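Local coordinates for protein putative hydrolase (Bacteroides ovatus, PDB 4HBS) that is of uncharacterised function but is probably a hydrolase, perhaps acting on glycosides, built as a five-bladed beta-propeller, at residues A294-P298 with M309-M314; I135-T141 with D153-Y158; L345-E350 with P389-F394. The contacts are given in a common frame with arbitrary orientation. Numbering follows the deposited sequence.

Contact 1 (A294-P298 with M309-M314). With GOL (glycerol), chain C.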
ATOM      1  N   ALA A 294      14.529  -0.655  13.017  1.00 57.10           N
ATOM      2  CA  ALA A 294      14.276   0.179  11.853  1.00 55.05           C
ATOM      3  C   ALA A 294      13.254  -0.512  11.006  1.00 57.84           C
ATOM      4  O   ALA A 294      13.272  -1.740  10.926  1.00 57.11           O
ATOM      5  CB  ALA A 294      15.558   0.372  11.080  1.00 55.36           C
ATOM      6  N   CYS A 295      12.311   0.229  10.449  1.00 54.66           N
ATOM      7  CA  CYS A 295      11.301  -0.373   9.589  1.00 54.30           C
ATOM      8  C   CYS A 295      10.651   0.699   8.709  1.00 58.34           C
ATOM      9  O   CYS A 295      10.728   1.885   9.032  1.00 59.05           O
ATOM     10  CB  CYS A 295      10.267  -1.145  10.418  1.00 55.36           C
ATOM     11  SG  CYS A 295       8.613  -0.410  10.450  1.00 59.13           S
ATOM     12  N   SER A 296      10.026   0.279   7.599  1.00 53.71           N
ATOM     13  CA  SER A 296       9.340   1.187   6.677  1.00 53.08           C
ATOM     14  C   SER A 296       7.920   0.689   6.390  1.00 55.97           C
ATOM     15  O   SER A 296       7.663  -0.518   6.426  1.00 56.20           O
ATOM     16  CB  SER A 296      10.124   1.326   5.378  1.00 56.54           C
ATOM     17  OG  SER A 296      10.156   0.097   4.673  1.00 71.15           O
HETATM   18  N   MSE A 297       7.008   1.626   6.082  1.00 50.39           N
HETATM   19  CA  MSE A 297       5.601   1.347   5.811  1.00 48.86           C
HETATM   20  C   MSE A 297       4.997   0.501   6.947  1.00 54.18           C
HETATM   21  O   MSE A 297       4.577  -0.631   6.720  1.00 55.53           O
HETATM   22  CB  MSE A 297       5.412   0.664   4.419  1.00 49.30           C
HETATM   23  CG  MSE A 297       5.293   1.650   3.276  1.00 54.60           C
HETATM   24 SE   MSE A 297       3.831   2.898   3.519  0.75 61.80          SE
HETATM   25  CE  MSE A 297       4.403   4.316   2.315  1.00 58.20           C
ATOM     26  N   PRO A 298       4.999   1.017   8.191  1.00 49.82           N
ATOM     27  CA  PRO A 298       4.452   0.235   9.309  1.00 49.51           C
ATOM     28  C   PRO A 298       2.939   0.153   9.233  1.00 52.95           C
ATOM     29  O   PRO A 298       2.290   1.181   9.083  1.00 53.36           O
ATOM     30  CB  PRO A 298       4.905   1.030  10.528  1.00 52.13           C
ATOM     31  CG  PRO A 298       4.960   2.418  10.058  1.00 56.62           C
ATOM     32  CD  PRO A 298       5.466   2.339   8.647  1.00 51.55           C
HETATM   33  N   MSE A 309       2.226  -4.494  14.882  1.00 48.48           N
HETATM   34  CA  MSE A 309       2.720  -3.669  13.785  1.00 46.30           C
HETATM   35  C   MSE A 309       3.484  -4.538  12.854  1.00 51.16           C
HETATM   36  O   MSE A 309       4.274  -5.337  13.338  1.00 51.69           O
HETATM   37  CB  MSE A 309       3.631  -2.579  14.313  1.00 48.17           C
HETATM   38  CG  MSE A 309       4.103  -1.646  13.242  1.00 52.25           C
HETATM   39 SE   MSE A 309       5.264  -0.289  13.985  0.75 58.85          SE
HETATM   40  CE  MSE A 309       6.644  -0.735  12.990  1.00 54.86           C
ATOM     41  N   ILE A 310       3.285  -4.395  11.526  1.00 47.17           N
ATOM     42  CA  ILE A 310       4.035  -5.185  10.536  1.00 46.10           C
ATOM     43  C   ILE A 310       4.684  -4.220   9.583  1.00 49.24           C
ATOM     44  O   ILE A 310       4.008  -3.382   9.006  1.00 48.98           O
ATOM     45  CB  ILE A 310       3.175  -6.230   9.785  1.00 48.58           C
ATOM     46  CG1 ILE A 310       2.513  -7.203  10.775  1.00 50.53           C
ATOM     47  CG2 ILE A 310       4.044  -7.019   8.761  1.00 47.87           C
ATOM     48  CD1 ILE A 310       1.423  -7.909  10.214  1.00 63.79           C
ATOM     49  N   GLY A 311       5.981  -4.343   9.421  1.00 45.56           N
ATOM     50  CA  GLY A 311       6.743  -3.476   8.539  1.00 44.58           C
ATOM     51  C   GLY A 311       7.865  -4.207   7.856  1.00 48.01           C
ATOM     52  O   GLY A 311       8.255  -5.293   8.278  1.00 48.90           O
ATOM     53  N   GLN A 312       8.362  -3.633   6.785  1.00 43.93           N
ATOM     54  CA  GLN A 312       9.473  -4.197   6.044  1.00 43.79           C
ATOM     55  C   GLN A 312      10.747  -3.780   6.712  1.00 51.49           C
ATOM     56  O   GLN A 312      10.867  -2.617   7.080  1.00 52.76           O
ATOM     57  CB  GLN A 312       9.446  -3.670   4.632  1.00 43.78           C
ATOM     58  CG  GLN A 312      10.404  -4.369   3.700  1.00 50.96           C
ATOM     59  CD  GLN A 312      10.541  -3.608   2.427  1.00 63.26           C
ATOM     60  OE1 GLN A 312       9.858  -2.592   2.192  1.00 59.81           O
ATOM     61  NE2 GLN A 312      11.428  -4.078   1.582  1.00 49.16           N
ATOM     62  N   SER A 313      11.725  -4.682   6.840  1.00 49.06           N
ATOM     63  CA  SER A 313      13.008  -4.319   7.445  1.00 49.70           C
ATOM     64  C   SER A 313      13.701  -3.267   6.563  1.00 52.99           C
ATOM     65  O   SER A 313      13.338  -3.099   5.395  1.00 51.61           O
ATOM     66  CB  SER A 313      13.888  -5.546   7.657  1.00 54.28           C
ATOM     67  OG  SER A 313      14.239  -6.169   6.435  1.00 66.73           O
HETATM   68  N   MSE A 314      14.640  -2.528   7.145  1.00 50.45           N
HETATM   69  CA  MSE A 314      15.304  -1.412   6.478  1.00 50.28           C
HETATM   70  C   MSE A 314      16.140  -1.761   5.234  1.00 56.21           C
HETATM   71  O   MSE A 314      16.586  -2.893   5.063  1.00 56.68           O
HETATM   72  CB  MSE A 314      16.196  -0.668   7.453  1.00 53.57           C
HETATM   73  CG  MSE A 314      17.498  -1.381   7.752  1.00 61.22           C
HETATM   74 SE   MSE A 314      18.471  -0.561   9.189  0.75 70.76          SE
HETATM   75  CE  MSE A 314      18.233   1.385   8.713  1.00 67.01           C
TER
HETATM   76  C1  GOL C 501      16.364  -3.940  10.396  1.00 55.28           C
HETATM   77  O1  GOL C 501      15.242  -3.222   9.905  1.00 53.47           O
HETATM   78  C2  GOL C 501      16.518  -3.796  11.892  1.00 55.74           C
HETATM   79  O2  GOL C 501      15.222  -3.811  12.502  1.00 53.99           O
HETATM   80  C3  GOL C 501      17.337  -4.984  12.349  1.00 58.40           C
HETATM   81  O3  GOL C 501      17.001  -5.409  13.669  1.00 60.15           O
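Cys295 lays its sulfur against the selenomethionine Met309, SG 3.2 Å from CE of Met309, a very close approach, and the same methyl also meets Pro298, with CE of Met309 3.5 Å from CB of Pro298. A long, flexible side chain suits this place, because Met309 leaves its own strand sideways and must still cover two residues of the other segment. Two residues along the strand from Met309, Gly311 lets the segments approach closely: a beta carbon there would collide with SG of Cys295, and its CA lies 3.7 Å from O of Ser296. Ser296 and Gln312 form an antiparallel, hydrogen-bonded pair, with N of Ser296 3.1 Å from O of Gln312 and N of Gln312 3.2 Å from O of Ser296. The chain then turns a corner at Met297, whose backbone takes up a left-handed conformation (phi 52°, psi 60°), so pairing does not run on straight into Pro298. At the other end CB of Ala294 touches SE of Met314 at 3.6 Å. A glycerol, probably from the crystallisation liquor, bridges the two backbones here: its O1 gives a hydrogen bond to O of Ala294 (2.7 Å) and receives one from N of Met314 (2.9 Å). Gln312 turns its amide to the carbonyls of Val356 and Gly317. In the propeller this contact lies where the loop after helix 280-285 enters the blade formed by strands 298-303, 306-312, 319-325 and 333-340; strand 319-325 flanks 306-312, while Val246 of strand 245-251 packs on Cys295, Pro298 and Met309, and strand 356-361 meets Met297, Ile310 and Gln312.

Contact 2 (I135-T141 with D153-Y158)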
ATOM      1  N   ILE A 135      -5.722  11.408 -10.141  1.00 43.77           N
ATOM      2  CA  ILE A 135      -5.759  12.704  -9.466  1.00 42.84           C
ATOM      3  C   ILE A 135      -4.427  13.400  -9.726  1.00 48.26           C
ATOM      4  O   ILE A 135      -3.350  12.853  -9.473  1.00 48.74           O
ATOM      5  CB  ILE A 135      -6.130  12.592  -7.966  1.00 44.92           C
ATOM      6  CG1 ILE A 135      -6.386  13.984  -7.354  1.00 44.95           C
ATOM      7  CG2 ILE A 135      -5.098  11.832  -7.165  1.00 44.56           C
ATOM      8  CD1 ILE A 135      -7.132  13.967  -6.055  1.00 39.37           C
ATOM      9  N   ARG A 136      -4.520  14.601 -10.272  1.00 44.80           N
ATOM     10  CA  ARG A 136      -3.394  15.406 -10.708  1.00 44.01           C
ATOM     11  C   ARG A 136      -3.047  16.436  -9.650  1.00 50.49           C
ATOM     12  O   ARG A 136      -3.951  16.980  -9.020  1.00 52.71           O
ATOM     13  CB  ARG A 136      -3.779  16.106 -12.042  1.00 41.37           C
ATOM     14  CG  ARG A 136      -2.866  15.787 -13.171  1.00 43.36           C
ATOM     15  CD  ARG A 136      -3.453  16.084 -14.533  1.00 48.67           C
ATOM     16  NE  ARG A 136      -3.543  17.522 -14.830  1.00 59.18           N
ATOM     17  CZ  ARG A 136      -2.528  18.313 -15.181  1.00 68.85           C
ATOM     18  NH1 ARG A 136      -1.298  17.829 -15.274  1.00 45.96           N
ATOM     19  NH2 ARG A 136      -2.740  19.596 -15.447  1.00 62.79           N
ATOM     20  N   HIS A 137      -1.759  16.754  -9.485  1.00 46.62           N
ATOM     21  CA  HIS A 137      -1.371  17.774  -8.526  1.00 47.36           C
ATOM     22  C   HIS A 137      -1.558  19.192  -9.128  1.00 52.60           C
ATOM     23  O   HIS A 137      -1.033  19.477 -10.212  1.00 52.54           O
ATOM     24  CB  HIS A 137       0.074  17.601  -8.060  1.00 47.79           C
ATOM     25  CG  HIS A 137       0.338  18.387  -6.824  1.00 52.02           C
ATOM     26  ND1 HIS A 137       0.512  19.748  -6.866  1.00 55.03           N
ATOM     27  CD2 HIS A 137       0.341  17.984  -5.537  1.00 54.24           C
ATOM     28  CE1 HIS A 137       0.636  20.130  -5.606  1.00 55.42           C
ATOM     29  NE2 HIS A 137       0.542  19.100  -4.774  1.00 55.10           N
ATOM     30  N   PRO A 138      -2.206  20.124  -8.391  1.00 48.89           N
ATOM     31  CA  PRO A 138      -2.368  21.498  -8.899  1.00 48.94           C
ATOM     32  C   PRO A 138      -1.095  22.189  -9.395  1.00 51.98           C
ATOM     33  O   PRO A 138      -1.195  22.997 -10.310  1.00 53.36           O
ATOM     34  CB  PRO A 138      -2.902  22.244  -7.688  1.00 51.80           C
ATOM     35  CG  PRO A 138      -3.600  21.232  -6.898  1.00 55.96           C
ATOM     36  CD  PRO A 138      -2.878  19.954  -7.088  1.00 50.44           C
ATOM     37  N   LYS A 139       0.086  21.901  -8.793  1.00 46.22           N
ATOM     38  CA  LYS A 139       1.356  22.515  -9.210  1.00 45.50           C
ATOM     39  C   LYS A 139       1.903  21.920 -10.533  1.00 49.62           C
ATOM     40  O   LYS A 139       2.855  22.482 -11.067  1.00 50.39           O
ATOM     41  CB  LYS A 139       2.438  22.360  -8.115  1.00 46.98           C
ATOM     42  CG  LYS A 139       2.257  23.267  -6.907  1.00 58.37           C
ATOM     43  CD  LYS A 139       3.381  23.088  -5.853  1.00 65.88           C
ATOM     44  CE  LYS A 139       4.522  24.083  -6.001  1.00 77.49           C
ATOM     45  NZ  LYS A 139       5.605  23.859  -4.995  1.00 82.41           N
ATOM     46  N   ALA A 140       1.353  20.775 -11.041  1.00 45.18           N
ATOM     47  CA  ALA A 140       1.837  20.131 -12.273  1.00 44.16           C
ATOM     48  C   ALA A 140       1.568  21.011 -13.456  1.00 50.19           C
ATOM     49  O   ALA A 140       0.440  21.469 -13.630  1.00 51.87           O
ATOM     50  CB  ALA A 140       1.188  18.783 -12.466  1.00 43.89           C
ATOM     51  N   THR A 141       2.605  21.260 -14.269  1.00 46.43           N
ATOM     52  CA  THR A 141       2.566  22.218 -15.368  1.00 47.20           C
ATOM     53  C   THR A 141       2.124  21.678 -16.741  1.00 51.28           C
ATOM     54  O   THR A 141       1.893  22.513 -17.625  1.00 52.39           O
ATOM     55  CB  THR A 141       3.949  22.874 -15.498  1.00 55.88           C
ATOM     56  OG1 THR A 141       4.936  21.857 -15.697  1.00 52.33           O
ATOM     57  CG2 THR A 141       4.304  23.725 -14.272  1.00 56.26           C
ATOM     58  N   ASP A 153       2.333  13.535 -15.980  1.00 41.79           N
ATOM     59  CA  ASP A 153       3.109  14.497 -15.177  1.00 41.45           C
ATOM     60  C   ASP A 153       4.304  13.881 -14.548  1.00 43.11           C
ATOM     61  O   ASP A 153       4.183  12.842 -13.898  1.00 40.85           O
ATOM     62  CB  ASP A 153       2.264  15.073 -14.035  1.00 43.80           C
ATOM     63  CG  ASP A 153       1.065  15.814 -14.516  1.00 53.11           C
ATOM     64  OD1 ASP A 153       1.240  16.776 -15.295  1.00 56.67           O
ATOM     65  OD2 ASP A 153      -0.053  15.398 -14.176  1.00 50.74           O
ATOM     66  N   GLN A 154       5.460  14.545 -14.678  1.00 40.38           N
ATOM     67  CA  GLN A 154       6.703  14.077 -14.074  1.00 38.94           C
ATOM     68  C   GLN A 154       7.217  15.028 -13.024  1.00 43.45           C
ATOM     69  O   GLN A 154       8.155  14.652 -12.330  1.00 43.21           O
ATOM     70  CB  GLN A 154       7.783  13.872 -15.145  1.00 38.96           C
ATOM     71  CG  GLN A 154       7.346  13.034 -16.332  1.00 31.12           C
ATOM     72  CD  GLN A 154       6.893  11.664 -15.945  1.00 53.65           C
ATOM     73  OE1 GLN A 154       5.711  11.348 -16.001  1.00 53.28           O
ATOM     74  NE2 GLN A 154       7.818  10.818 -15.526  1.00 49.93           N
ATOM     75  N   ASP A 155       6.582  16.216 -12.855  1.00 40.70           N
ATOM     76  CA  ASP A 155       7.043  17.257 -11.936  1.00 41.47           C
ATOM     77  C   ASP A 155       6.408  17.113 -10.565  1.00 45.87           C
ATOM     78  O   ASP A 155       7.115  16.789  -9.601  1.00 45.31           O
ATOM     79  CB  ASP A 155       6.800  18.686 -12.508  1.00 44.37           C
ATOM     80  CG  ASP A 155       5.439  18.987 -13.160  1.00 53.92           C
ATOM     81  OD1 ASP A 155       4.624  18.036 -13.331  1.00 52.55           O
ATOM     82  OD2 ASP A 155       5.191  20.170 -13.498  1.00 60.78           O
ATOM     83  N   TYR A 156       5.085  17.344 -10.469  1.00 42.81           N
ATOM     84  CA  TYR A 156       4.335  17.261  -9.218  1.00 42.54           C
ATOM     85  C   TYR A 156       3.288  16.178  -9.354  1.00 45.90           C
ATOM     86  O   TYR A 156       2.651  16.075 -10.405  1.00 45.96           O
ATOM     87  CB  TYR A 156       3.708  18.622  -8.886  1.00 44.74           C
ATOM     88  CG  TYR A 156       4.767  19.691  -8.749  1.00 47.50           C
ATOM     89  CD1 TYR A 156       5.587  19.744  -7.630  1.00 49.65           C
ATOM     90  CD2 TYR A 156       5.071  20.539  -9.812  1.00 48.65           C
ATOM     91  CE1 TYR A 156       6.624  20.673  -7.531  1.00 51.76           C
ATOM     92  CE2 TYR A 156       6.110  21.466  -9.731  1.00 50.00           C
ATOM     93  CZ  TYR A 156       6.883  21.536  -8.584  1.00 56.78           C
ATOM     94  OH  TYR A 156       7.901  22.460  -8.464  1.00 56.38           O
ATOM     95  N   LEU A 157       3.125  15.347  -8.334  1.00 42.19           N
ATOM     96  CA  LEU A 157       2.148  14.259  -8.421  1.00 42.24           C
ATOM     97  C   LEU A 157       1.621  13.865  -7.052  1.00 45.88           C
ATOM     98  O   LEU A 157       2.028  14.436  -6.040  1.00 45.23           O
ATOM     99  CB  LEU A 157       2.787  13.027  -9.138  1.00 41.31           C
ATOM    100  CG  LEU A 157       4.009  12.406  -8.458  1.00 44.29           C
ATOM    101  CD1 LEU A 157       3.636  11.209  -7.629  1.00 44.12           C
ATOM    102  CD2 LEU A 157       5.001  11.979  -9.453  1.00 43.97           C
ATOM    103  N   TYR A 158       0.670  12.908  -7.050  1.00 41.89           N
ATOM    104  CA  TYR A 158       0.041  12.370  -5.860  1.00 41.25           C
ATOM    105  C   TYR A 158       0.246  10.871  -5.812  1.00 45.89           C
ATOM    106  O   TYR A 158       0.098  10.205  -6.837  1.00 44.82           O
ATOM    107  CB  TYR A 158      -1.478  12.677  -5.859  1.00 42.16           C
ATOM    108  CG  TYR A 158      -1.855  14.062  -5.358  1.00 44.39           C
ATOM    109  CD1 TYR A 158      -1.434  14.515  -4.108  1.00 46.43           C
ATOM    110  CD2 TYR A 158      -2.700  14.884  -6.093  1.00 45.67           C
ATOM    111  CE1 TYR A 158      -1.787  15.780  -3.635  1.00 45.66           C
ATOM    112  CE2 TYR A 158      -3.068  16.147  -5.624  1.00 47.48           C
ATOM    113  CZ  TYR A 158      -2.581  16.604  -4.409  1.00 51.32           C
ATOM    114  OH  TYR A 158      -2.916  17.850  -3.940  1.00 50.67           O
TER
HETATM  115  O   HOH W   1       0.103  15.144 -11.312  1.00 41.80           O
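Asp153 begins the second segment with a salt bridge to Arg136, whose NH1 lies 2.7 Å from OD1 and 2.9 Å from OD2 of Asp153; the long arginine side chain starts away from this segment and bends back to reach the acid. A water joins OD2 of Asp153 (2.9 Å), O of Tyr156 (2.9 Å) and N of His137 (3.1 Å), filling a gap where the backbones do not pair directly. Asp155 then takes both hydrogens that Thr141 offers, with OD2 of Asp155 2.9 Å from N and 2.8 Å from OG1 of Thr141. At Tyr156 strand 156-165 begins, and the ring lies under the aliphatic part of Lys139, CB being 3.9 Å from the ring centroid in a CH-pi contact. Leu157 turns its side chain away, onto Val177 of the next strand. Tyr158 comes back toward the loop: one face of its ring receives CD2 of His137, 3.4 Å from CZ of Tyr158, while its CB touches CG2 of Ile135 at 3.9 Å and its hydroxyl bonds to Asp215. N of Ala140 bonds to O of His137 at 2.8 Å, closing the type I turn 137-140, and ND1 of His137 accepts a further bond from N of Lys139 at 2.9 Å. The acids before this edge strand thus hold Arg136 and Thr141 by charge and hydrogen bonds, while Tyr156 and Tyr158 chiefly add packing against Lys139, His137 and Ile135.

Contact 3 (L345-E350 with P389-F394)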
ATOM      1  N   LEU A 345      11.698 -14.014  -8.446  1.00 43.19           N
ATOM      2  CA  LEU A 345      10.278 -13.918  -8.814  1.00 42.92           C
ATOM      3  C   LEU A 345       9.860 -15.081  -9.700  1.00 49.66           C
ATOM      4  O   LEU A 345      10.646 -15.512 -10.534  1.00 49.37           O
ATOM      5  CB  LEU A 345      10.004 -12.612  -9.568  1.00 41.77           C
ATOM      6  CG  LEU A 345      10.413 -11.337  -8.886  1.00 44.64           C
ATOM      7  CD1 LEU A 345      10.178 -10.158  -9.786  1.00 43.71           C
ATOM      8  CD2 LEU A 345       9.700 -11.164  -7.566  1.00 46.70           C
ATOM      9  N   ASP A 346       8.610 -15.578  -9.537  1.00 48.74           N
ATOM     10  CA  ASP A 346       8.053 -16.658 -10.377  1.00 50.20           C
ATOM     11  C   ASP A 346       7.639 -15.983 -11.683  1.00 51.53           C
ATOM     12  O   ASP A 346       6.531 -15.471 -11.821  1.00 51.92           O
ATOM     13  CB  ASP A 346       6.896 -17.382  -9.658  1.00 53.78           C
ATOM     14  CG  ASP A 346       7.328 -18.139  -8.388  1.00 76.43           C
ATOM     15  OD1 ASP A 346       8.572 -18.362  -8.204  1.00 77.25           O
ATOM     16  OD2 ASP A 346       6.431 -18.538  -7.596  1.00 87.42           O
ATOM     17  N   LYS A 347       8.601 -15.920 -12.596  1.00 45.19           N
ATOM     18  CA  LYS A 347       8.592 -15.167 -13.830  1.00 43.52           C
ATOM     19  C   LYS A 347       9.193 -15.889 -15.019  1.00 47.45           C
ATOM     20  O   LYS A 347      10.142 -16.653 -14.834  1.00 49.34           O
ATOM     21  CB  LYS A 347       9.563 -14.003 -13.589  1.00 44.36           C
ATOM     22  CG  LYS A 347       8.969 -12.668 -13.456  1.00 49.02           C
ATOM     23  CD  LYS A 347      10.033 -11.581 -13.362  1.00 45.08           C
ATOM     24  CE  LYS A 347      11.076 -11.595 -14.448  1.00 52.14           C
ATOM     25  NZ  LYS A 347      10.579 -11.343 -15.812  1.00 61.22           N
ATOM     26  N   ILE A 348       8.820 -15.482 -16.239  1.00 40.75           N
ATOM     27  CA  ILE A 348       9.526 -15.909 -17.441  1.00 40.19           C
ATOM     28  C   ILE A 348      10.821 -15.038 -17.471  1.00 44.20           C
ATOM     29  O   ILE A 348      10.792 -13.894 -17.032  1.00 42.64           O
ATOM     30  CB  ILE A 348       8.645 -15.726 -18.716  1.00 43.06           C
ATOM     31  CG1 ILE A 348       7.524 -16.754 -18.753  1.00 43.72           C
ATOM     32  CG2 ILE A 348       9.489 -15.811 -19.994  1.00 43.81           C
ATOM     33  CD1 ILE A 348       6.356 -16.359 -19.624  1.00 49.89           C
ATOM     34  N   GLY A 349      11.928 -15.577 -17.957  1.00 42.30           N
ATOM     35  CA  GLY A 349      13.175 -14.822 -18.056  1.00 41.78           C
ATOM     36  C   GLY A 349      13.934 -14.677 -16.752  1.00 46.50           C
ATOM     37  O   GLY A 349      13.996 -15.627 -15.954  1.00 47.91           O
ATOM     38  N   GLU A 350      14.547 -13.483 -16.530  1.00 41.11           N
ATOM     39  CA  GLU A 350      15.366 -13.236 -15.345  1.00 39.80           C
ATOM     40  C   GLU A 350      14.502 -13.075 -14.095  1.00 43.61           C
ATOM     41  O   GLU A 350      13.818 -12.080 -13.963  1.00 42.85           O
ATOM     42  CB  GLU A 350      16.279 -11.996 -15.540  1.00 40.22           C
ATOM     43  CG  GLU A 350      17.285 -11.764 -14.414  1.00 45.96           C
ATOM     44  CD  GLU A 350      18.174 -12.957 -14.110  1.00 77.56           C
ATOM     45  OE1 GLU A 350      18.985 -13.335 -14.989  1.00 67.04           O
ATOM     46  OE2 GLU A 350      18.008 -13.560 -13.023  1.00 79.63           O
ATOM     47  N   PRO A 389      10.557 -11.487 -23.134  1.00 49.71           N
ATOM     48  CA  PRO A 389       9.685 -12.444 -22.435  1.00 49.08           C
ATOM     49  C   PRO A 389       9.709 -12.257 -20.908  1.00 51.57           C
ATOM     50  O   PRO A 389      10.784 -12.115 -20.326  1.00 50.82           O
ATOM     51  CB  PRO A 389      10.264 -13.798 -22.842  1.00 51.77           C
ATOM     52  CG  PRO A 389      10.910 -13.546 -24.148  1.00 56.97           C
ATOM     53  CD  PRO A 389      11.486 -12.178 -24.048  1.00 51.96           C
ATOM     54  N   GLY A 390       8.528 -12.182 -20.291  1.00 46.99           N
ATOM     55  CA  GLY A 390       8.411 -12.020 -18.847  1.00 45.23           C
ATOM     56  C   GLY A 390       8.620 -10.631 -18.293  1.00 47.57           C
ATOM     57  O   GLY A 390       8.384 -10.419 -17.103  1.00 46.68           O
ATOM     58  N   SER A 391       9.016  -9.657 -19.134  1.00 44.29           N
ATOM     59  CA  SER A 391       9.246  -8.261 -18.728  1.00 42.64           C
ATOM     60  C   SER A 391       8.074  -7.674 -17.994  1.00 47.44           C
ATOM     61  O   SER A 391       8.270  -6.833 -17.106  1.00 49.28           O
ATOM     62  CB  SER A 391       9.558  -7.401 -19.943  1.00 44.75           C
ATOM     63  OG  SER A 391       8.535  -7.489 -20.913  1.00 49.56           O
ATOM     64  N   ALA A 392       6.848  -8.125 -18.323  1.00 42.56           N
ATOM     65  CA  ALA A 392       5.644  -7.646 -17.654  1.00 41.35           C
ATOM     66  C   ALA A 392       5.655  -7.866 -16.120  1.00 45.93           C
ATOM     67  O   ALA A 392       5.048  -7.073 -15.391  1.00 45.98           O
ATOM     68  CB  ALA A 392       4.412  -8.329 -18.242  1.00 42.23           C
ATOM     69  N   ASP A 393       6.351  -8.924 -15.636  1.00 41.76           N
ATOM     70  CA  ASP A 393       6.258  -9.382 -14.252  1.00 40.52           C
ATOM     71  C   ASP A 393       7.349  -8.915 -13.237  1.00 42.19           C
ATOM     72  O   ASP A 393       7.419  -9.457 -12.124  1.00 40.77           O
ATOM     73  CB  ASP A 393       6.145 -10.898 -14.282  1.00 42.42           C
ATOM     74  CG  ASP A 393       4.851 -11.365 -14.917  1.00 45.35           C
ATOM     75  OD1 ASP A 393       3.776 -10.828 -14.548  1.00 41.22           O
ATOM     76  OD2 ASP A 393       4.915 -12.193 -15.849  1.00 55.17           O
ATOM     77  N   PHE A 394       8.074  -7.840 -13.538  1.00 36.85           N
ATOM     78  CA  PHE A 394       8.976  -7.267 -12.543  1.00 35.18           C
ATOM     79  C   PHE A 394       8.176  -6.320 -11.688  1.00 41.63           C
ATOM     80  O   PHE A 394       8.233  -6.351 -10.461  1.00 41.50           O
ATOM     81  CB  PHE A 394      10.130  -6.500 -13.210  1.00 36.01           C
ATOM     82  CG  PHE A 394      11.219  -7.375 -13.776  1.00 36.54           C
ATOM     83  CD1 PHE A 394      12.014  -8.150 -12.939  1.00 38.81           C
ATOM     84  CD2 PHE A 394      11.501  -7.366 -15.132  1.00 37.91           C
ATOM     85  CE1 PHE A 394      13.083  -8.883 -13.448  1.00 39.90           C
ATOM     86  CE2 PHE A 394      12.532  -8.151 -15.649  1.00 41.80           C
ATOM     87  CZ  PHE A 394      13.319  -8.903 -14.804  1.00 39.85           C
TER
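Two loops of the propeller meet here, one leading from strand 333-340 to strand 356-361, the other from strand 371-377 to strand 399-403, and a lysine joins them through a cation-pi contact. NZ of Lys347 stands 3.9 Å from the centroid of the Phe394 ring, 19° off the ring normal, and CE of Lys347 rests over the same face, 3.7 Å from the centroid. The ammonium also donates to two carbonyls, 2.7 Å to O of Gly390 and 2.8 Å to O of Ile348 in its own loop. Gly390 suits this crossing: its phi is positive, and a beta carbon would collide with O of Ile348, which instead receives a CA-H...O contact from CA of Gly390 at 3.5 Å. The carbonyl of Gly390 serves twice, since N of Asp393 also bonds to it at 2.9 Å around the short 3-10 segment 391-392. CB of Asp393 packs 3.4 Å from CG of Lys347, while its carboxylate forms salt bridges with Arg87 and Arg396. At the exposed end CG2 of Ile348 meets CB of Pro389 at 3.6 Å; on the buried side CD1 of Leu345 lies 4.2 Å from CD1 of Phe394. With no strand pairing between the loops, a single lysine carries most of the directed bonding: its charge is met by backbone oxygens and an aromatic face, and its methylenes by apolar surface, so one flexible side chain satisfies both.

How the contacts relate
Following the chain from the N terminus, contact 2 comes first, closing a loop of eleven intervening residues that includes helix 144-148 and fixing the entry to strand 156-165, the first strand of its sheet. Contact 1 follows, joining the open end of the beta hairpin of strands 298-303 and 306-312, the first two of their blade. Contact 3 comes last and spans the longest interval, 38 residues with strands 356-361 and 371-377 between, so it ties that blade's exit to the sheet that also holds strands near the N terminus. The three stand in series, neither nested nor crossed, with centres 27 to 31 Å apart and no touching atoms.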